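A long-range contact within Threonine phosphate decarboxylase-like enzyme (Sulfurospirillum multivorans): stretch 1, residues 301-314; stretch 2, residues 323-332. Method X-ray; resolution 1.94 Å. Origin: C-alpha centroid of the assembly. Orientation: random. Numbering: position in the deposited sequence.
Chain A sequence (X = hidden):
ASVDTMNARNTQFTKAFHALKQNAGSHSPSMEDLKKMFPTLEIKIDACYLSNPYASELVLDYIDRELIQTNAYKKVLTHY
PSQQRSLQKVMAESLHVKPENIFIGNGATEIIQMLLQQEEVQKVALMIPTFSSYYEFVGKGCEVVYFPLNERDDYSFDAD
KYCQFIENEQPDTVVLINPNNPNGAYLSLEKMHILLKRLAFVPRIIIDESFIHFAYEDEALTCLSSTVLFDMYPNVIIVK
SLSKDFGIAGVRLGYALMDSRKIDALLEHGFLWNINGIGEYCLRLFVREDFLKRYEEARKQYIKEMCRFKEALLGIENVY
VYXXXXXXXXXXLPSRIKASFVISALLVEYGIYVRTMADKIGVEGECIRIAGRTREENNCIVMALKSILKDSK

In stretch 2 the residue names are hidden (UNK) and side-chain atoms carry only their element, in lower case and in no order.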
ATOM      1  N   GLN A 301      24.694  -4.016  16.699  1.00 10.36           N
ATOM      2  CA  GLN A 301      24.297  -4.804  17.838  1.00 11.24           C
ATOM      3  C   GLN A 301      23.586  -6.063  17.419  1.00 10.90           C
ATOM      4  O   GLN A 301      23.851  -7.163  17.965  1.00 10.11           O
ATOM      5  CB  GLN A 301      23.397  -3.931  18.726  1.00 11.17           C
ATOM      6  CG  GLN A 301      22.741  -4.559  19.922  1.00 12.93           C
ATOM      7  CD  GLN A 301      21.870  -3.554  20.665  1.00 14.01           C
ATOM      8  OE1 GLN A 301      21.298  -2.620  20.060  1.00 16.37           O
ATOM      9  NE2 GLN A 301      21.732  -3.749  21.941  1.00 15.42           N
ATOM     10  N   TYR A 302      22.650  -5.924  16.479  1.00 11.35           N
ATOM     11  CA  TYR A 302      21.944  -7.069  15.937  1.00 12.10           C
ATOM     12  C   TYR A 302      22.871  -8.071  15.189  1.00 11.66           C
ATOM     13  O   TYR A 302      22.727  -9.283  15.356  1.00 10.97           O
ATOM     14  CB  TYR A 302      20.795  -6.646  15.029  1.00 12.27           C
ATOM     15  CG  TYR A 302      19.924  -7.815  14.626  1.00 14.03           C
ATOM     16  CD1 TYR A 302      19.111  -8.471  15.498  1.00 15.26           C
ATOM     17  CD2 TYR A 302      19.979  -8.296  13.342  1.00 19.01           C
ATOM     18  CE1 TYR A 302      18.335  -9.563  15.105  1.00 15.28           C
ATOM     19  CE2 TYR A 302      19.215  -9.381  12.940  1.00 18.98           C
ATOM     20  CZ  TYR A 302      18.364  -9.979  13.812  1.00 17.98           C
ATOM     21  OH  TYR A 302      17.647 -11.051  13.337  1.00 19.10           O
ATOM     22  N   ILE A 303      23.784  -7.597  14.367  1.00 11.28           N
ATOM     23  CA  ILE A 303      24.730  -8.515  13.741  1.00 11.35           C
ATOM     24  C   ILE A 303      25.555  -9.268  14.806  1.00 12.82           C
ATOM     25  O   ILE A 303      25.788 -10.518  14.678  1.00 12.11           O
ATOM     26  CB  ILE A 303      25.677  -7.767  12.812  1.00 11.31           C
ATOM     27  CG1 ILE A 303      24.924  -7.234  11.610  1.00 11.35           C
ATOM     28  CG2 ILE A 303      26.901  -8.581  12.400  1.00 10.96           C
ATOM     29  CD1 ILE A 303      25.748  -6.278  10.779  1.00 11.76           C
ATOM     30  N   LYS A 304      25.969  -8.565  15.861  1.00 12.87           N
ATOM     31  CA  LYS A 304      26.761  -9.221  16.919  1.00 14.05           C
ATOM     32  C   LYS A 304      25.935 -10.278  17.604  1.00 13.55           C
ATOM     33  O   LYS A 304      26.417 -11.387  17.841  1.00 11.42           O
ATOM     34  CB  LYS A 304      27.386  -8.245  17.914  1.00 15.55           C
ATOM     35  CG  LYS A 304      28.519  -7.428  17.294  1.00 17.47           C
ATOM     36  CD  LYS A 304      29.082  -6.385  18.268  1.00 18.64           C
ATOM     37  CE  LYS A 304      29.895  -5.359  17.468  1.00 22.19           C
ATOM     38  NZ  LYS A 304      30.188  -4.135  18.241  1.00 25.24           N
ATOM     39  N   GLU A 305      24.651 -10.003  17.842  1.00 13.72           N
ATOM     40  CA  GLU A 305      23.841 -11.016  18.399  1.00 14.26           C
ATOM     41  C   GLU A 305      23.600 -12.216  17.451  1.00 14.91           C
ATOM     42  O   GLU A 305      23.579 -13.333  17.953  1.00 14.65           O
ATOM     43  CB  GLU A 305      22.521 -10.408  18.918  1.00 16.49           C
ATOM     44  CG  GLU A 305      21.517 -11.337  19.527  1.00 17.47           C
ATOM     45  CD  GLU A 305      22.081 -12.319  20.554  1.00 19.15           C
ATOM     46  OE1 GLU A 305      22.985 -11.869  21.323  1.00 18.30           O
ATOM     47  OE2 GLU A 305      21.613 -13.531  20.566  1.00 16.76           O
ATOM     48  N   MET A 306      23.292 -11.969  16.170  1.00 13.02           N
ATOM     49  CA  MET A 306      23.126 -13.029  15.175  1.00 14.15           C
ATOM     50  C   MET A 306      24.354 -13.949  15.176  1.00 13.20           C
ATOM     51  O   MET A 306      24.207 -15.171  15.029  1.00 14.36           O
ATOM     52  CB  MET A 306      22.988 -12.475  13.750  1.00 15.04           C
ATOM     53  CG  MET A 306      21.583 -12.070  13.331  1.00 16.88           C
ATOM     54  SD  MET A 306      20.301 -13.333  13.363  1.00 15.52           S
ATOM     55  CE  MET A 306      20.952 -14.731  12.839  1.00 12.76           C
ATOM     56  N   CYS A 307      25.535 -13.370  15.192  1.00 13.52           N
ATOM     57  CA  CYS A 307      26.774 -14.167  15.272  1.00 17.37           C
ATOM     58  C   CYS A 307      26.755 -15.059  16.516  1.00 15.75           C
ATOM     59  O   CYS A 307      27.021 -16.243  16.433  1.00 15.42           O
ATOM     60  CB  CYS A 307      27.976 -13.283  15.242  1.00 16.69           C
ATOM     61  SG  CYS A 307      28.279 -12.512  13.642  1.00 22.99           S
ATOM     62  N   ARG A 308      26.348 -14.501  17.649  1.00 16.16           N
ATOM     63  CA  ARG A 308      26.267 -15.278  18.894  1.00 18.02           C
ATOM     64  C   ARG A 308      25.219 -16.394  18.852  1.00 17.13           C
ATOM     65  O   ARG A 308      25.474 -17.506  19.278  1.00 16.27           O
ATOM     66  CB  ARG A 308      26.049 -14.326  20.050  1.00 21.10           C
ATOM     67  CG  ARG A 308      26.217 -14.922  21.423  1.00 26.08           C
ATOM     68  CD  ARG A 308      25.350 -14.170  22.445  1.00 29.27           C
ATOM     69  NE  ARG A 308      24.766 -15.197  23.304  1.00 42.40           N
ATOM     70  CZ  ARG A 308      23.550 -15.745  23.225  1.00 42.87           C
ATOM     71  NH1 ARG A 308      23.248 -16.695  24.105  1.00 52.17           N
ATOM     72  NH2 ARG A 308      22.614 -15.330  22.379  1.00 40.64           N
ATOM     73  N   PHE A 309      24.033 -16.080  18.341  1.00 15.23           N
ATOM     74  CA  PHE A 309      23.034 -17.026  18.106  1.00 16.07           C
ATOM     75  C   PHE A 309      23.529 -18.195  17.183  1.00 17.27           C
ATOM     76  O   PHE A 309      23.301 -19.374  17.511  1.00 17.24           O
ATOM     77  CB  PHE A 309      21.822 -16.299  17.489  1.00 15.92           C
ATOM     78  CG  PHE A 309      20.601 -17.133  17.304  1.00 16.12           C
ATOM     79  CD1 PHE A 309      20.147 -18.013  18.288  1.00 15.89           C
ATOM     80  CD2 PHE A 309      19.793 -16.935  16.178  1.00 16.84           C
ATOM     81  CE1 PHE A 309      18.984 -18.734  18.104  1.00 14.97           C
ATOM     82  CE2 PHE A 309      18.608 -17.623  16.027  1.00 16.40           C
ATOM     83  CZ  PHE A 309      18.203 -18.512  16.987  1.00 16.36           C
ATOM     84  N   LYS A 310      24.128 -17.870  16.048  1.00 16.28           N
ATOM     85  CA  LYS A 310      24.635 -18.914  15.135  1.00 20.94           C
ATOM     86  C   LYS A 310      25.656 -19.828  15.793  1.00 20.13           C
ATOM     87  O   LYS A 310      25.630 -21.016  15.593  1.00 19.61           O
ATOM     88  CB  LYS A 310      25.292 -18.324  13.896  1.00 22.49           C
ATOM     89  CG  LYS A 310      24.272 -17.696  13.005  1.00 24.65           C
ATOM     90  CD  LYS A 310      24.915 -17.079  11.786  1.00 26.97           C
ATOM     91  CE  LYS A 310      25.469 -15.721  12.018  1.00 30.24           C
ATOM     92  NZ  LYS A 310      26.124 -15.242  10.767  1.00 31.40           N
ATOM     93  N   GLU A 311      26.551 -19.246  16.573  1.00 20.96           N
ATOM     94  CA  GLU A 311      27.539 -19.991  17.296  1.00 23.78           C
ATOM     95  C   GLU A 311      26.858 -20.905  18.321  1.00 21.69           C
ATOM     96  O   GLU A 311      27.244 -22.096  18.469  1.00 24.60           O
ATOM     97  CB  GLU A 311      28.506 -19.020  18.009  1.00 28.25           C
ATOM     98  CG  GLU A 311      29.714 -19.689  18.609  1.00 33.94           C
ATOM     99  CD  GLU A 311      30.618 -18.728  19.348  1.00 41.04           C
ATOM    100  OE1 GLU A 311      30.153 -18.051  20.304  1.00 46.34           O
ATOM    101  OE2 GLU A 311      31.803 -18.663  18.967  1.00 50.06           O
ATOM    102  N   ALA A 312      25.820 -20.413  18.973  1.00 18.65           N
ATOM    103  CA  ALA A 312      25.138 -21.203  19.958  1.00 17.89           C
ATOM    104  C   ALA A 312      24.414 -22.385  19.292  1.00 19.22           C
ATOM    105  O   ALA A 312      24.383 -23.480  19.835  1.00 18.67           O
ATOM    106  CB  ALA A 312      24.169 -20.369  20.731  1.00 17.51           C
ATOM    107  N   LEU A 313      23.835 -22.135  18.122  1.00 18.33           N
ATOM    108  CA  LEU A 313      23.138 -23.163  17.379  1.00 20.27           C
ATOM    109  C   LEU A 313      24.105 -24.237  16.941  1.00 21.40           C
ATOM    110  O   LEU A 313      23.723 -25.374  16.927  1.00 21.03           O
ATOM    111  CB  LEU A 313      22.418 -22.568  16.158  1.00 18.83           C
ATOM    112  CG  LEU A 313      21.187 -21.750  16.531  1.00 18.43           C
ATOM    113  CD1 LEU A 313      20.747 -20.928  15.321  1.00 21.38           C
ATOM    114  CD2 LEU A 313      20.005 -22.580  17.009  1.00 19.64           C
ATOM    115  N   LEU A 314      25.332 -23.847  16.587  1.00 24.97           N
ATOM    116  CA  LEU A 314      26.369 -24.793  16.132  1.00 28.84           C
ATOM    117  C   LEU A 314      26.718 -25.781  17.229  1.00 30.13           C
ATOM    118  O   LEU A 314      27.169 -26.889  16.956  1.00 35.58           O
ATOM    119  CB  LEU A 314      27.620 -24.062  15.614  1.00 31.23           C
ATOM    120  CG  LEU A 314      27.472 -23.580  14.148  1.00 34.47           C
ATOM    121  CD1 LEU A 314      28.637 -22.709  13.698  1.00 35.20           C
ATOM    122  CD2 LEU A 314      27.324 -24.762  13.205  1.00 34.21           C
ATOM    123  N   UNK A 323      25.361 -21.682   6.595  1.00 17.40           N
ATOM    124  CA  UNK A 323      26.011 -20.409   6.822  1.00 18.53           C
ATOM    125  C   UNK A 323      25.094 -19.291   6.405  1.00 17.88           C
ATOM    126  O   UNK A 323      24.386 -19.457   5.429  1.00 18.38           O
ATOM    127  c   UNK A 323      27.226 -20.412   5.874  1.00 20.10           C
ATOM    128  c   UNK A 323      27.286 -21.733   5.240  1.00 21.51           C
ATOM    129  c   UNK A 323      26.149 -22.586   5.746  1.00 19.68           C
ATOM    130  N   UNK A 324      25.148 -18.162   7.101  1.00 16.24           N
ATOM    131  CA  UNK A 324      24.252 -17.064   6.868  1.00 17.29           C
ATOM    132  C   UNK A 324      24.877 -15.717   7.202  1.00 19.10           C
ATOM    133  O   UNK A 324      25.666 -15.610   8.141  1.00 19.10           O
ATOM    134  c   UNK A 324      23.026 -17.249   7.728  1.00 16.78           C
ATOM    135  o   UNK A 324      22.075 -16.253   7.519  1.00 16.33           O
ATOM    136  N   UNK A 325      24.502 -14.705   6.414  1.00 16.44           N
ATOM    137  CA  UNK A 325      24.766 -13.294   6.724  1.00 16.88           C
ATOM    138  C   UNK A 325      23.494 -12.499   6.649  1.00 14.91           C
ATOM    139  O   UNK A 325      23.480 -11.367   6.218  1.00 15.00           O
ATOM    140  c   UNK A 325      28.577 -11.918   5.303  1.00  9.98           C
ATOM    141  s   UNK A 325      28.130 -12.316   6.848  1.00 19.92           S
ATOM    142  c   UNK A 325      27.058 -13.477   5.949  1.00 18.59           C
ATOM    143  c   UNK A 325      25.734 -12.784   5.743  1.00 15.85           C
ATOM    144  N   UNK A 326      22.421 -13.108   7.081  1.00 14.13           N
ATOM    145  CA  UNK A 326      21.133 -12.411   7.093  1.00 14.85           C
ATOM    146  C   UNK A 326      20.616 -12.334   8.531  1.00 14.35           C
ATOM    147  O   UNK A 326      21.351 -12.611   9.434  1.00 16.79           O
ATOM    148  c   UNK A 326      20.170 -13.098   6.197  1.00 14.46           C
ATOM    149  N   UNK A 327      19.348 -11.997   8.726  1.00 14.34           N
ATOM    150  CA  UNK A 327      18.737 -11.970  10.038  1.00 14.88           C
ATOM    151  C   UNK A 327      17.878 -13.182  10.324  1.00 13.56           C
ATOM    152  O   UNK A 327      16.860 -13.118  11.010  1.00 12.59           O
ATOM    153  c   UNK A 327      16.829 -10.493   9.264  1.00 17.87           C
ATOM    154  n   UNK A 327      15.860  -9.626   9.598  1.00 21.92           N
ATOM    155  c   UNK A 327      17.949 -10.650  10.216  1.00 16.03           C
ATOM    156  o   UNK A 327      16.872 -11.038   8.196  1.00 20.38           O
ATOM    157  N   UNK A 328      18.303 -14.303   9.751  1.00 13.46           N
ATOM    158  CA  UNK A 328      17.682 -15.566   9.948  1.00 13.44           C
ATOM    159  C   UNK A 328      18.757 -16.634   9.643  1.00 14.22           C
ATOM    160  O   UNK A 328      19.796 -16.340   9.001  1.00 15.20           O
ATOM    161  c   UNK A 328      17.710 -16.140   5.501  1.00 13.17           C
ATOM    162  c   UNK A 328      17.358 -16.411   6.821  1.00 14.25           C
ATOM    163  c   UNK A 328      16.769 -15.435   7.591  1.00 13.60           C
ATOM    164  c   UNK A 328      16.475 -14.212   7.001  1.00 14.57           C
ATOM    165  c   UNK A 328      16.444 -15.696   9.007  1.00 13.02           C
ATOM    166  c   UNK A 328      17.426 -14.915   4.922  1.00 14.06           C
ATOM    167  c   UNK A 328      16.835 -13.931   5.674  1.00 15.20           C
ATOM    168  N   UNK A 329      18.490 -17.831  10.136  1.00 15.80           N
ATOM    169  CA  UNK A 329      19.319 -19.011   9.955  1.00 17.22           C
ATOM    170  C   UNK A 329      18.370 -20.133   9.539  1.00 16.50           C
ATOM    171  O   UNK A 329      17.209 -20.141   9.990  1.00 17.40           O
ATOM    172  c   UNK A 329      20.004 -19.379  11.280  1.00 20.16           C
ATOM    173  c   UNK A 329      20.758 -18.191  11.846  1.00 22.10           C
ATOM    174  c   UNK A 329      21.044 -20.431  11.052  1.00 22.02           C
ATOM    175  N   UNK A 330      18.829 -21.002   8.647  1.00 13.35           N
ATOM    176  CA  UNK A 330      18.148 -22.206   8.251  1.00 11.59           C
ATOM    177  C   UNK A 330      18.920 -23.392   8.837  1.00 12.66           C
ATOM    178  O   UNK A 330      20.159 -23.494   8.702  1.00 11.14           O
ATOM    179  c   UNK A 330      15.335 -23.047   3.899  1.00 10.83           C
ATOM    180  s   UNK A 330      16.844 -23.341   4.308  1.00  6.27           S
ATOM    181  c   UNK A 330      18.090 -22.358   6.703  1.00 10.39           C
ATOM    182  c   UNK A 330      16.968 -23.307   6.131  1.00  9.44           C
ATOM    183  N   UNK A 331      18.150 -24.300   9.454  1.00 14.25           N
ATOM    184  CA  UNK A 331      18.653 -25.475  10.167  1.00 15.93           C
ATOM    185  C   UNK A 331      18.140 -26.752   9.498  1.00 14.41           C
ATOM    186  O   UNK A 331      16.971 -26.836   9.265  1.00 12.56           O
ATOM    187  c   UNK A 331      19.289 -23.444  12.369  1.00 24.44           C
ATOM    188  c   UNK A 331      18.995 -24.880  12.660  1.00 21.45           C
ATOM    189  c   UNK A 331      18.370 -24.975  14.011  1.00 20.46           C
ATOM    190  c   UNK A 331      18.098 -25.448  11.587  1.00 18.34           C
ATOM    191  N   UNK A 332      19.010 -27.727   9.224  1.00 14.31           N
ATOM    192  CA  UNK A 332      18.569 -29.045   8.789  1.00 16.87           C
ATOM    193  C   UNK A 332      18.511 -29.994   9.980  1.00 18.88           C
ATOM    194  O   UNK A 332      19.501 -30.168  10.715  1.00 20.66           O
ATOM    195  c   UNK A 332      19.518 -29.602   7.736  1.00 18.82           C
ATOM    196  n   UNK A 332      21.272 -32.599   5.739  1.00 40.27           N
ATOM    197  c   UNK A 332      19.438 -31.205   5.841  1.00 26.80           C
ATOM    198  c   UNK A 332      19.168 -30.993   7.297  1.00 21.76           C
ATOM    199  c   UNK A 332      19.794 -32.628   5.574  1.00 32.86           C
TER
HETATM  200  O   HOH W   1      27.255 -18.103   9.170  1.00 27.53           O

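Position 323 carries three side-chain carbons that close a ring onto its own backbone N. Its CA-to-CB bond points away from the helix, and the ring touches nothing on stretch 1. Such a ring identifies Pro-323, which suits an exposed loop site with phi near -62°.

At position 324 one carbon is followed by one oxygen, a small side chain that fits a buried place beside the helix. Its CB lies 4.5 Å from CD of Lys-310, while its backbone O accepts a hydrogen bond from NZ of Lys-310 at 2.7 Å. One carbon and an oxygen without a fork make Ser-324. The hydroxyl suits this turn because it works both ways: OG of Ser-324 accepts from the backbone N of position 326 at 3.2 Å and donates to the backbone O of position 328 at 2.7 Å, tying the loop to the start of the strand.

Position 325 has an unbranched chain of two carbons, a sulfur and a last carbon. Its CA-to-CB bond points away from the helix, and the flexible thioether chain makes no close contact there: Met-325.

Position 326 has a single side-chain carbon. Its CA-to-CB bond points away, so it is the backbone that meets the helix, with O of position 326 lying 3.9 Å from CG of Met-306. A lone methyl means Ala-326.

Position 327 shows two carbons, the second bearing one oxygen and one nitrogen, a short planar amide. Its CB sits 3.2 Å from OH of Tyr-302, at the edge of the ring, and its backbone C is 3.9 Å from SD of Met-306. This is Asn-327. The polar amide is accommodated in a buried site because its ND2 is hydrogen-bonded elsewhere in the structure.

At position 328, where the strand begins, one carbon leads to a six-carbon ring with no further atom. The CA-to-CB bond points away from the helix, and the side chain comes no nearer to stretch 1 than 6.0 Å, so the backbone makes the contact, N of position 328 lying 4.1 Å from CE of Met-306. This is Phe-328, its large apolar ring suited to a buried site.

Position 329 has three carbons, forked at the first, and points toward the helix: Val-329. The fork suits a strand and gives two methyls to the contact. CG2 of Val-329 lies 3.6 Å from CE of Met-306 and 3.7 Å from CG of Lys-310, and CG1 of Val-329 lies 4.3 Å from CD1 of Leu-313.

Position 330 again has two carbons, a sulfur and a carbon in a row, out of the helix's reach. It is Met-330, an apolar chain suited to burial.

Four carbons forked at the second make position 331 Leu-331; CD1 of Leu-331 meets CD1 of Leu-313 at 4.1 Å, an apolar pair in a buried setting.

Position 332 has four carbons in a row ending in nitrogen, out of reach of the helix: Lys-332, its charge suited to partial exposure.

The helix and strand run nearly parallel, 14° apart, with axes 9.8 Å apart at closest approach. Met-306, Lys-310 and Leu-313 recur at helical spacing along one side, and Val-329 and Leu-331 answer them from alternate strand positions. Lys-310 combines both chemistries: its aliphatic part packs on Val-329, while its ammonium group anchors the loop at Ser-324.

Stretch 2 (323-332) PSMANFVMLK
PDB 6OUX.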